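Local atomic coordinates of protein BA_2500 (Bacillus anthracis, PDB entry 4GUC), a protein that is of unknown function, a compact single-chain beta protein of the DUF5065 family, which is grouped with the E-set (immunoglobulin-like) folds. Residues Phe25-Leu29 and Asp41-Tyr45; Thr46-Gly52 and Met104-Glu108; Tyr72-Tyr76 and Arg86-Pro90. The contacts are given in a common frame with arbitrary orientation. Residue numbers count along the deposited sequence, not the author numbering.

Interaction 1 (Phe25-Leu29 and Asp41-Tyr45)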
ATOM      1  N   PHE A  25       5.969   8.884   5.145  1.00 16.21           N
ATOM      2  CA  PHE A  25       4.975   9.265   4.174  1.00 14.86           C
ATOM      3  C   PHE A  25       5.643   9.792   2.909  1.00 15.48           C
ATOM      4  O   PHE A  25       6.566  10.620   2.984  1.00 17.56           O
ATOM      5  CB  PHE A  25       4.037  10.341   4.698  1.00 17.26           C
ATOM      6  CG  PHE A  25       3.170  10.923   3.620  1.00 15.19           C
ATOM      7  CD1 PHE A  25       2.139  10.191   3.074  1.00 17.40           C
ATOM      8  CD2 PHE A  25       3.359  12.207   3.177  1.00 20.24           C
ATOM      9  CE1 PHE A  25       1.367  10.710   2.060  1.00 16.56           C
ATOM     10  CE2 PHE A  25       2.575  12.721   2.166  1.00 18.90           C
ATOM     11  CZ  PHE A  25       1.565  11.965   1.624  1.00 18.30           C
ATOM     12  N   ILE A  26       5.197   9.299   1.745  1.00 14.80           N
ATOM     13  CA  ILE A  26       5.704   9.756   0.456  1.00 16.06           C
ATOM     14  C   ILE A  26       4.533  10.103  -0.463  1.00 15.23           C
ATOM     15  O   ILE A  26       3.583   9.332  -0.625  1.00 14.97           O
ATOM     16  CB  ILE A  26       6.757   8.842  -0.179  1.00 15.73           C
ATOM     17  CG1 ILE A  26       6.223   7.461  -0.433  1.00 17.31           C
ATOM     18  CG2 ILE A  26       8.028   8.836   0.703  1.00 19.35           C
ATOM     19  CD1 ILE A  26       7.236   6.579  -1.208  1.00 16.82           C
ATOM     20  N   GLU A  27       4.575  11.283  -1.053  1.00 15.79           N
ATOM     21  CA  GLU A  27       3.473  11.741  -1.918  1.00 16.64           C
ATOM     22  C   GLU A  27       3.213  10.918  -3.157  1.00 18.16           C
ATOM     23  O   GLU A  27       2.058  10.836  -3.609  1.00 17.68           O
ATOM     24  CB  GLU A  27       3.636  13.250  -2.201  1.00 19.32           C
ATOM     25  CG  GLU A  27       3.484  14.049  -0.876  1.00 22.90           C
ATOM     26  CD  GLU A  27       3.658  15.558  -0.946  1.00 27.92           C
ATOM     27  OE1 GLU A  27       3.583  16.122  -2.067  1.00 24.20           O
ATOM     28  OE2 GLU A  27       3.844  16.166   0.165  1.00 25.45           O
ATOM     29  N   GLU A  28       4.238  10.219  -3.649  1.00 20.18           N
ATOM     30  CA  GLU A  28       4.081   9.378  -4.837  1.00 22.07           C
ATOM     31  C   GLU A  28       3.113   8.223  -4.565  1.00 20.90           C
ATOM     32  O   GLU A  28       2.559   7.638  -5.511  1.00 22.85           O
ATOM     33  CB  GLU A  28       5.424   8.837  -5.361  1.00 24.16           C
ATOM     34  CG  GLU A  28       6.427   9.866  -5.845  1.00 30.17           C
ATOM     35  CD  GLU A  28       7.022  10.750  -4.755  1.00 38.26           C
ATOM     36  OE1 GLU A  28       6.943  10.378  -3.558  1.00 39.35           O
ATOM     37  OE2 GLU A  28       7.604  11.810  -5.104  1.00 45.13           O
ATOM     38  N   LEU A  29       2.943   7.845  -3.289  1.00 18.11           N
ATOM     39  CA  LEU A  29       2.002   6.783  -2.946  1.00 16.90           C
ATOM     40  C   LEU A  29       0.590   7.266  -2.612  1.00 19.58           C
ATOM     41  O   LEU A  29      -0.329   6.467  -2.394  1.00 20.29           O
ATOM     42  CB  LEU A  29       2.484   5.940  -1.765  1.00 16.37           C
ATOM     43  CG  LEU A  29       3.584   4.937  -2.010  1.00 15.79           C
ATOM     44  CD1 LEU A  29       4.131   4.366  -0.688  1.00 15.34           C
ATOM     45  CD2 LEU A  29       3.010   3.804  -2.893  1.00 17.09           C
ATOM     46  N   ASP A  41      -1.682   3.302 -10.120  1.00 15.37           N
ATOM     47  CA  ASP A  41      -0.487   3.295 -10.984  1.00 16.58           C
ATOM     48  C   ASP A  41       0.437   4.392 -10.502  1.00 17.50           C
ATOM     49  O   ASP A  41       0.150   5.576 -10.679  1.00 20.46           O
ATOM     50  CB  ASP A  41      -0.956   3.455 -12.440  1.00 17.67           C
ATOM     51  CG  ASP A  41       0.171   3.389 -13.493  1.00 19.95           C
ATOM     52  OD1 ASP A  41       1.377   3.369 -13.168  1.00 19.50           O
ATOM     53  OD2 ASP A  41      -0.178   3.338 -14.716  1.00 22.35           O
ATOM     54  N   VAL A  42       1.528   3.981  -9.868  1.00 14.88           N
ATOM     55  CA  VAL A  42       2.518   4.895  -9.311  1.00 15.23           C
ATOM     56  C   VAL A  42       3.946   4.580  -9.723  1.00 12.50           C
ATOM     57  O   VAL A  42       4.297   3.422  -9.917  1.00 13.02           O
ATOM     58  CB  VAL A  42       2.436   4.894  -7.754  1.00 15.29           C
ATOM     59  CG1 VAL A  42       0.985   5.246  -7.304  1.00 17.68           C
ATOM     60  CG2 VAL A  42       2.814   3.557  -7.158  1.00 16.60           C
ATOM     61  N   THR A  43       4.783   5.613  -9.816  1.00 13.65           N
ATOM     62  CA  THR A  43       6.221   5.468 -10.144  1.00 13.67           C
ATOM     63  C   THR A  43       6.963   6.121  -8.972  1.00 14.18           C
ATOM     64  O   THR A  43       6.702   7.290  -8.655  1.00 16.04           O
ATOM     65  CB  THR A  43       6.617   6.077 -11.488  1.00 15.67           C
ATOM     66  OG1 THR A  43       5.963   5.345 -12.528  1.00 19.47           O
ATOM     67  CG2 THR A  43       8.146   5.978 -11.704  1.00 17.81           C
ATOM     68  N   ILE A  44       7.926   5.414  -8.392  1.00 12.75           N
ATOM     69  CA  ILE A  44       8.635   5.854  -7.199  1.00 11.44           C
ATOM     70  C   ILE A  44      10.126   5.615  -7.276  1.00 12.18           C
ATOM     71  O   ILE A  44      10.559   4.544  -7.751  1.00 11.86           O
ATOM     72  CB  ILE A  44       8.118   4.963  -6.002  1.00 13.83           C
ATOM     73  CG1 ILE A  44       6.581   4.975  -5.930  1.00 17.03           C
ATOM     74  CG2 ILE A  44       8.720   5.430  -4.703  1.00 14.88           C
ATOM     75  CD1 ILE A  44       5.970   4.063  -4.880  1.00 18.51           C
ATOM     76  N   TYR A  45      10.938   6.577  -6.844  1.00 11.29           N
ATOM     77  CA  TYR A  45      12.381   6.378  -6.791  1.00 10.66           C
ATOM     78  C   TYR A  45      12.690   5.345  -5.699  1.00 11.06           C
ATOM     79  O   TYR A  45      12.287   5.543  -4.538  1.00 14.13           O
ATOM     80  CB  TYR A  45      13.126   7.676  -6.483  1.00 12.20           C
ATOM     81  CG  TYR A  45      14.599   7.461  -6.170  1.00 11.57           C
ATOM     82  CD1 TYR A  45      15.499   7.064  -7.170  1.00 10.69           C
ATOM     83  CD2 TYR A  45      15.120   7.696  -4.884  1.00 14.56           C
ATOM     84  CE1 TYR A  45      16.805   6.876  -6.924  1.00 10.83           C
ATOM     85  CE2 TYR A  45      16.458   7.517  -4.633  1.00 15.25           C
ATOM     86  CZ  TYR A  45      17.316   7.121  -5.660  1.00 12.70           C
ATOM     87  OH  TYR A  45      18.679   6.959  -5.402  1.00 16.41           O
TER
HETATM   88  O   HOH W   1       3.472   8.152  -8.030  0.50 20.04           O
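A single 3-10 turn, E27-L29, closed by the bond from L29 N to I26 O (3.1 Å), lies against strand 39-45 and meets it mainly through side chains, with the carbonyls of E28 and T43 also in contact. I26 takes chi1 p with chi2 t, which extends CD1 toward the strand until it rests 4.0 Å from I44 CG2. L29, in the m,t rotamer, starts out sideways, yet its CD2 reaches I44 CD1 at 3.6 Å and V42 CG2 at 4.3 Å. I44, itself m,t, loses the most surface here; its CB leaves sideways, but CD1 and CG2 swing toward the turn, with CG1 4.1 Å from E28 CB. The m,p bend of E28 folds its aliphatic part over the strand, CG standing 3.8 Å from T43 O, while V42 CG1 packs 3.4 Å from E28 O. At the exposed margin one water donates to E28 O (2.7 Å) and accepts a weak bond from T43 N (3.4 Å). M104 of strand 98-106 touches both L29 and I44, and strand 39-45 pairs with strand 84-90. The arrangement is consistent with the beta sandwich of E-set proteins, a connecting turn covering the edge of the core between two sheets.

Interaction 2 (Thr46-Gly52 and Met104-Glu108)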
ATOM      1  N   THR A  46      13.426   4.286  -6.013  1.00 10.71           N
ATOM      2  CA  THR A  46      13.735   3.236  -5.037  1.00 12.25           C
ATOM      3  C   THR A  46      15.217   2.994  -4.762  1.00 13.52           C
ATOM      4  O   THR A  46      15.607   2.085  -4.039  1.00 13.68           O
ATOM      5  CB  THR A  46      13.005   1.970  -5.404  1.00 11.10           C
ATOM      6  OG1 THR A  46      13.259   1.613  -6.761  1.00 12.12           O
ATOM      7  CG2 THR A  46      11.470   2.141  -5.264  1.00 14.85           C
ATOM      8  N   GLY A  47      16.080   3.810  -5.340  1.00 12.95           N
ATOM      9  CA  GLY A  47      17.490   3.716  -5.043  1.00 12.00           C
ATOM     10  C   GLY A  47      18.302   2.693  -5.799  1.00 12.15           C
ATOM     11  O   GLY A  47      17.800   1.999  -6.654  1.00 11.43           O
ATOM     12  N   GLY A  48      19.568   2.568  -5.403  1.00 14.33           N
ATOM     13  CA  GLY A  48      20.512   1.695  -6.062  1.00 14.50           C
ATOM     14  C   GLY A  48      20.961   0.441  -5.393  1.00 15.08           C
ATOM     15  O   GLY A  48      21.997  -0.098  -5.777  1.00 16.19           O
ATOM     16  N   LYS A  49      20.200  -0.056  -4.424  1.00 14.13           N
ATOM     17  CA  LYS A  49      20.613  -1.293  -3.767  1.00 15.13           C
ATOM     18  C   LYS A  49      19.486  -2.275  -3.388  1.00 14.07           C
ATOM     19  O   LYS A  49      19.766  -3.429  -3.134  1.00 15.56           O
ATOM     20  CB  LYS A  49      21.513  -1.025  -2.567  1.00 18.64           C
ATOM     21  CG  LYS A  49      20.842  -0.417  -1.416  1.00 18.98           C
ATOM     22  CD  LYS A  49      21.856  -0.193  -0.260  1.00 24.45           C
ATOM     23  CE  LYS A  49      21.181   0.395   0.980  1.00 27.56           C
ATOM     24  NZ  LYS A  49      20.139  -0.530   1.585  1.00 33.47           N
ATOM     25  N   ASP A  50      18.236  -1.823  -3.428  1.00 13.14           N
ATOM     26  CA  ASP A  50      17.056  -2.632  -3.122  1.00 15.27           C
ATOM     27  C   ASP A  50      15.953  -2.362  -4.121  1.00 12.26           C
ATOM     28  O   ASP A  50      15.866  -1.275  -4.677  1.00 13.35           O
ATOM     29  CB  ASP A  50      16.513  -2.272  -1.720  1.00 17.67           C
ATOM     30  CG  ASP A  50      17.427  -2.694  -0.589  1.00 23.64           C
ATOM     31  OD1 ASP A  50      17.696  -3.906  -0.477  1.00 32.31           O
ATOM     32  OD2 ASP A  50      17.787  -1.824   0.229  1.00 31.34           O
ATOM     33  N   THR A  51      15.098  -3.340  -4.370  1.00 13.11           N
ATOM     34  CA  THR A  51      13.940  -3.235  -5.250  1.00 12.81           C
ATOM     35  C   THR A  51      12.702  -3.195  -4.357  1.00 12.35           C
ATOM     36  O   THR A  51      12.599  -3.991  -3.410  1.00 13.41           O
ATOM     37  CB  THR A  51      13.932  -4.349  -6.361  1.00 14.12           C
ATOM     38  OG1 THR A  51      14.991  -4.070  -7.313  1.00 16.21           O
ATOM     39  CG2 THR A  51      12.598  -4.359  -7.105  1.00 16.03           C
ATOM     40  N   GLY A  52      11.774  -2.261  -4.575  1.00 10.72           N
ATOM     41  CA  GLY A  52      10.595  -2.197  -3.718  1.00 10.96           C
ATOM     42  C   GLY A  52       9.443  -3.070  -4.128  1.00 11.83           C
ATOM     43  O   GLY A  52       9.349  -3.556  -5.245  1.00 11.60           O
HETATM   44  N   MSE A 104       4.902   0.578   0.902  1.00  9.22           N
HETATM   45  CA  MSE A 104       6.045   0.069   0.188  1.00  9.53           C
HETATM   46  C   MSE A 104       7.131  -0.371   1.142  1.00 10.21           C
HETATM   47  O   MSE A 104       7.461   0.361   2.100  1.00 10.87           O
HETATM   48  CB  MSE A 104       6.629   1.103  -0.776  1.00 10.61           C
HETATM   49  CG  MSE A 104       7.792   0.545  -1.635  1.00  9.81           C
HETATM   50 SE   MSE A 104       8.548   1.713  -2.947  1.00 14.19          SE
HETATM   51  CE  MSE A 104       9.392   2.953  -1.767  1.00 13.72           C
ATOM     52  N   LYS A 105       7.647  -1.579   0.935  1.00 10.18           N
ATOM     53  CA  LYS A 105       8.778  -2.091   1.699  1.00  9.88           C
ATOM     54  C   LYS A 105       9.983  -1.946   0.750  1.00 10.44           C
ATOM     55  O   LYS A 105       9.935  -2.395  -0.410  1.00 12.85           O
ATOM     56  CB  LYS A 105       8.602  -3.531   2.101  1.00 10.42           C
ATOM     57  CG  LYS A 105       9.827  -4.082   2.915  1.00 13.01           C
ATOM     58  CD  LYS A 105       9.574  -5.478   3.357  1.00 12.74           C
ATOM     59  CE  LYS A 105      10.722  -6.081   4.155  1.00 19.15           C
ATOM     60  NZ  LYS A 105      11.960  -6.260   3.342  1.00 19.62           N
ATOM     61  N   LEU A 106      11.061  -1.333   1.239  1.00 11.29           N
ATOM     62  CA  LEU A 106      12.280  -1.128   0.429  1.00 11.48           C
ATOM     63  C   LEU A 106      13.404  -1.440   1.384  1.00 13.15           C
ATOM     64  O   LEU A 106      13.740  -0.645   2.262  1.00 12.63           O
ATOM     65  CB  LEU A 106      12.369   0.291  -0.084  1.00 12.05           C
ATOM     66  CG  LEU A 106      13.485   0.606  -1.056  1.00 12.38           C
ATOM     67  CD1 LEU A 106      13.307  -0.170  -2.370  1.00 12.75           C
ATOM     68  CD2 LEU A 106      13.546   2.118  -1.309  1.00 14.97           C
ATOM     69  N   GLY A 107      13.995  -2.609   1.230  1.00 14.13           N
ATOM     70  CA  GLY A 107      15.031  -3.014   2.196  1.00 14.66           C
ATOM     71  C   GLY A 107      14.365  -3.180   3.557  1.00 14.34           C
ATOM     72  O   GLY A 107      13.299  -3.763   3.663  1.00 16.55           O
ATOM     73  N   GLU A 108      14.962  -2.612   4.603  1.00 19.86           N
ATOM     74  CA  GLU A 108      14.407  -2.711   5.950  1.00 20.68           C
ATOM     75  C   GLU A 108      13.468  -1.545   6.273  1.00 19.64           C
ATOM     76  O   GLU A 108      12.942  -1.470   7.391  1.00 20.78           O
ATOM     77  CB  GLU A 108      15.553  -2.647   6.973  1.00 23.36           C
ATOM     78  CG  GLU A 108      16.610  -3.717   6.878  1.00 29.23           C
ATOM     79  CD  GLU A 108      16.128  -5.088   7.317  1.00 38.02           C
ATOM     80  OE1 GLU A 108      14.923  -5.215   7.656  1.00 41.72           O
ATOM     81  OE2 GLU A 108      16.967  -6.028   7.365  1.00 45.00           O
TER
HETATM   82  O   HOH W   2      13.547  -4.518  -0.781  1.00 19.58           O
HETATM   83  O   HOH W   3      10.830  -5.049  -0.734  1.00 25.39           O
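M104, present as selenomethionine, opens the segment with its t,t,p side chain, extended as far as SE and directed at the loop 46-52: SE lies 3.8 Å from T46 CG2, and CG is 4.4 Å from G52 CA. A side chain at G52 would collide with this selenium, so the bare backbone lets the two chains close in. K105 turns its carbonyl to the loop. G52 CA makes a CA-H...O contact with K105 O (3.4 Å), and a water donates both to K105 O (2.8 Å) and, weakly, to T51 O (3.4 Å); the ammonium group goes elsewhere, K105 NZ bonding G107 O at 2.9 Å. L106 is the main apolar plug of the loop. Its CD2 sits 3.4 Å from T46 O, while its CD1 lies 3.7 Å from T46 CB, 3.6 Å from D50 O and 3.4 Å from G52 N. G107, with positive phi, turns the chain out of the strand. Its CA is 3.6 Å from D50 OD2, the oxygen that is salt-bridged to K49 NZ (3.0 Å), and a second water joins G107 N to T51 O, 2.8 Å from each. The loop links strand 39-45 to strand 53-59, whose I53 pairs with K105, while M104 pairs on the other side with Y111 of strand 109-119, so the contact sits at one end of the larger sheet.

Interaction 3 (Tyr72-Tyr76 and Arg86-Pro90)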
ATOM      1  N   TYR A  72      -4.770  -6.959   0.720  1.00 11.32           N
ATOM      2  CA  TYR A  72      -5.633  -7.225  -0.435  1.00 11.99           C
ATOM      3  C   TYR A  72      -4.831  -7.492  -1.697  1.00 13.36           C
ATOM      4  O   TYR A  72      -5.312  -8.198  -2.595  1.00 15.18           O
ATOM      5  CB  TYR A  72      -6.669  -6.094  -0.675  1.00 12.64           C
ATOM      6  CG  TYR A  72      -7.981  -6.369   0.026  1.00 13.42           C
ATOM      7  CD1 TYR A  72      -8.055  -6.463   1.412  1.00 13.93           C
ATOM      8  CD2 TYR A  72      -9.153  -6.523  -0.703  1.00 17.23           C
ATOM      9  CE1 TYR A  72      -9.249  -6.756   2.051  1.00 14.46           C
ATOM     10  CE2 TYR A  72     -10.370  -6.776  -0.064  1.00 18.87           C
ATOM     11  CZ  TYR A  72     -10.408  -6.887   1.303  1.00 18.28           C
ATOM     12  OH  TYR A  72     -11.609  -7.153   1.956  1.00 23.36           O
ATOM     13  N   LYS A  73      -3.638  -6.928  -1.816  1.00 11.91           N
ATOM     14  CA  LYS A  73      -2.844  -7.134  -3.027  1.00 10.97           C
ATOM     15  C   LYS A  73      -1.382  -6.879  -2.793  1.00 11.08           C
ATOM     16  O   LYS A  73      -1.037  -5.977  -2.034  1.00 12.25           O
ATOM     17  CB  LYS A  73      -3.310  -6.162  -4.122  1.00 12.48           C
ATOM     18  CG  LYS A  73      -2.900  -6.518  -5.545  1.00 14.07           C
ATOM     19  CD  LYS A  73      -3.629  -7.768  -6.035  1.00 16.08           C
ATOM     20  CE  LYS A  73      -3.224  -8.184  -7.434  1.00 19.66           C
ATOM     21  NZ  LYS A  73      -4.021  -9.384  -7.864  1.00 26.23           N
ATOM     22  N   THR A  74      -0.520  -7.659  -3.452  1.00 11.47           N
ATOM     23  CA  THR A  74       0.949  -7.487  -3.414  1.00 11.97           C
ATOM     24  C   THR A  74       1.273  -7.120  -4.865  1.00 13.28           C
ATOM     25  O   THR A  74       0.887  -7.833  -5.807  1.00 13.79           O
ATOM     26  CB  THR A  74       1.703  -8.751  -3.002  1.00 13.11           C
ATOM     27  OG1 THR A  74       1.265  -9.122  -1.697  1.00 14.35           O
ATOM     28  CG2 THR A  74       3.188  -8.468  -2.996  1.00 14.31           C
ATOM     29  N   ILE A  75       1.974  -6.014  -5.062  1.00 12.22           N
ATOM     30  CA  ILE A  75       2.296  -5.514  -6.393  1.00 12.23           C
ATOM     31  C   ILE A  75       3.814  -5.410  -6.585  1.00 13.73           C
ATOM     32  O   ILE A  75       4.538  -4.765  -5.795  1.00 12.75           O
ATOM     33  CB  ILE A  75       1.698  -4.100  -6.602  1.00 12.42           C
ATOM     34  CG1 ILE A  75       0.240  -3.997  -6.116  1.00 13.71           C
ATOM     35  CG2 ILE A  75       1.841  -3.678  -8.071  1.00 14.80           C
ATOM     36  CD1 ILE A  75      -0.364  -2.562  -6.236  1.00 15.16           C
ATOM     37  N   TYR A  76       4.322  -6.050  -7.631  1.00 14.52           N
ATOM     38  CA  TYR A  76       5.750  -5.984  -7.963  1.00 15.10           C
ATOM     39  C   TYR A  76       6.030  -4.897  -8.970  1.00 13.35           C
ATOM     40  O   TYR A  76       5.134  -4.426  -9.647  1.00 15.22           O
ATOM     41  CB  TYR A  76       6.274  -7.342  -8.433  1.00 17.28           C
ATOM     42  CG  TYR A  76       6.424  -8.305  -7.275  1.00 21.73           C
ATOM     43  CD1 TYR A  76       7.663  -8.464  -6.666  1.00 28.79           C
ATOM     44  CD2 TYR A  76       5.350  -8.996  -6.769  1.00 26.28           C
ATOM     45  CE1 TYR A  76       7.834  -9.316  -5.603  1.00 33.05           C
ATOM     46  CE2 TYR A  76       5.506  -9.866  -5.680  1.00 30.09           C
ATOM     47  CZ  TYR A  76       6.756 -10.004  -5.109  1.00 32.47           C
ATOM     48  OH  TYR A  76       6.958 -10.852  -4.038  1.00 40.32           O
ATOM     49  N   ARG A  86       7.701   0.874 -10.783  1.00 11.69           N
ATOM     50  CA  ARG A  86       6.361   1.233 -11.272  1.00 13.15           C
ATOM     51  C   ARG A  86       5.446   0.134 -10.716  1.00 12.28           C
ATOM     52  O   ARG A  86       5.695  -1.038 -10.937  1.00 13.56           O
ATOM     53  CB  ARG A  86       6.267   1.280 -12.792  1.00 14.14           C
ATOM     54  CG  ARG A  86       4.894   1.681 -13.248  1.00 16.77           C
ATOM     55  CD  ARG A  86       4.748   1.541 -14.723  1.00 23.59           C
ATOM     56  NE  ARG A  86       3.393   1.895 -15.129  1.00 24.17           N
ATOM     57  CZ  ARG A  86       2.907   1.656 -16.344  1.00 24.59           C
ATOM     58  NH1 ARG A  86       3.658   1.036 -17.234  1.00 26.96           N
ATOM     59  NH2 ARG A  86       1.653   1.994 -16.634  1.00 24.49           N
ATOM     60  N   PHE A  87       4.387   0.539 -10.012  1.00 11.81           N
ATOM     61  CA  PHE A  87       3.439  -0.388  -9.353  1.00 11.64           C
ATOM     62  C   PHE A  87       2.040  -0.113  -9.884  1.00 12.41           C
ATOM     63  O   PHE A  87       1.493   0.967  -9.650  1.00 11.87           O
ATOM     64  CB  PHE A  87       3.550  -0.228  -7.825  1.00 10.74           C
ATOM     65  CG  PHE A  87       4.981  -0.408  -7.314  1.00 10.42           C
ATOM     66  CD1 PHE A  87       5.501  -1.681  -7.060  1.00 10.04           C
ATOM     67  CD2 PHE A  87       5.825   0.665  -7.166  1.00 11.96           C
ATOM     68  CE1 PHE A  87       6.790  -1.845  -6.661  1.00 10.98           C
ATOM     69  CE2 PHE A  87       7.148   0.484  -6.756  1.00 11.31           C
ATOM     70  CZ  PHE A  87       7.635  -0.757  -6.505  1.00 12.58           C
ATOM     71  N   VAL A  88       1.496  -1.098 -10.596  1.00 12.76           N
ATOM     72  CA  VAL A  88       0.212  -0.954 -11.269  1.00 15.55           C
ATOM     73  C   VAL A  88      -0.752  -2.091 -10.975  1.00 14.97           C
ATOM     74  O   VAL A  88      -0.372  -3.266 -11.063  1.00 16.77           O
ATOM     75  CB  VAL A  88       0.458  -0.976 -12.831  1.00 17.46           C
ATOM     76  CG1 VAL A  88      -0.852  -0.743 -13.588  1.00 19.19           C
ATOM     77  CG2 VAL A  88       1.470   0.080 -13.248  1.00 21.09           C
ATOM     78  N   THR A  89      -1.982  -1.776 -10.582  1.00 14.67           N
ATOM     79  CA  THR A  89      -2.944  -2.850 -10.368  1.00 15.91           C
ATOM     80  C   THR A  89      -4.365  -2.283 -10.556  1.00 15.78           C
ATOM     81  O   THR A  89      -4.626  -1.154 -10.150  1.00 16.07           O
ATOM     82  CB  THR A  89      -2.751  -3.530  -8.979  1.00 15.56           C
ATOM     83  OG1 THR A  89      -3.284  -4.850  -8.996  1.00 18.09           O
ATOM     84  CG2 THR A  89      -3.393  -2.739  -7.852  1.00 16.72           C
ATOM     85  N   PRO A  90      -5.294  -3.062 -11.174  1.00 15.95           N
ATOM     86  CA  PRO A  90      -6.649  -2.565 -11.354  1.00 16.94           C
ATOM     87  C   PRO A  90      -7.488  -2.594 -10.084  1.00 17.15           C
ATOM     88  O   PRO A  90      -7.361  -3.532  -9.274  1.00 17.65           O
ATOM     89  CB  PRO A  90      -7.258  -3.550 -12.369  1.00 17.91           C
ATOM     90  CG  PRO A  90      -6.493  -4.790 -12.183  1.00 19.15           C
ATOM     91  CD  PRO A  90      -5.095  -4.386 -11.775  1.00 18.15           C
TER
HETATM   92  O   HOH W   4       3.255  -3.348 -11.295  1.00 15.26           O
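Strands from two different sheets pack face to face here, as in a beta sandwich: 69-76 belongs to the larger sheet, 84-90 to the two-stranded one. Their local axes approach to 6.4 Å at 138°, far enough from antiparallel that contact concentrates around I75, where I75 CA lies 6.0 Å from F87 CA. I75 points toward strand 84-90, CD1 reaching T89 CG2 at 3.4 Å, while its CG2 lies 3.9 Å from F87 CB and 3.6 Å from V88 N. The ring of F87 presents its edge to I75 O (CD1 to O, 3.5 Å) and also touches V54 of strand 53-59. Toward the surface, K73 CE lies 3.7 Å from T89 OG1. At the other end a water bridges the backbones, donating to Y76 O (2.7 Å) and accepting from V88 N (2.9 Å). R86 forms a salt bridge with D41 of strand 39-45, and Y72 and K73 both pair with I56 in a classic beta bulge. With direct contact mainly through side chains, and a water linking Y76 O and V88 N where the backbones come close, the strands pack as layers rather than as neighbours in one sheet.

How the interactions relate
Interactions 1 and 3 use the two strands of the small sheet, 39-45 and 84-90, joined by a probable hydrogen bond from F87 N to V42 O (2.9 Å) and by the D41-R86 salt bridge. Interactions 1 and 2 meet where M104 CE is 3.9 Å from I44 CG2, interactions 2 and 3 where G52 O lies 3.4 Å from F87 CE1. Each contact has three buried residues and a more exposed margin. Interaction 3, centred on I75 with F87 and T89, lies nearest the chain's centre (about 8 Å between centres); interaction 1, at 10 Å, is mostly aliphatic (I26, L29, V42, I44); interaction 2, at 14 Å, relies more on glycines, carbonyls and two waters.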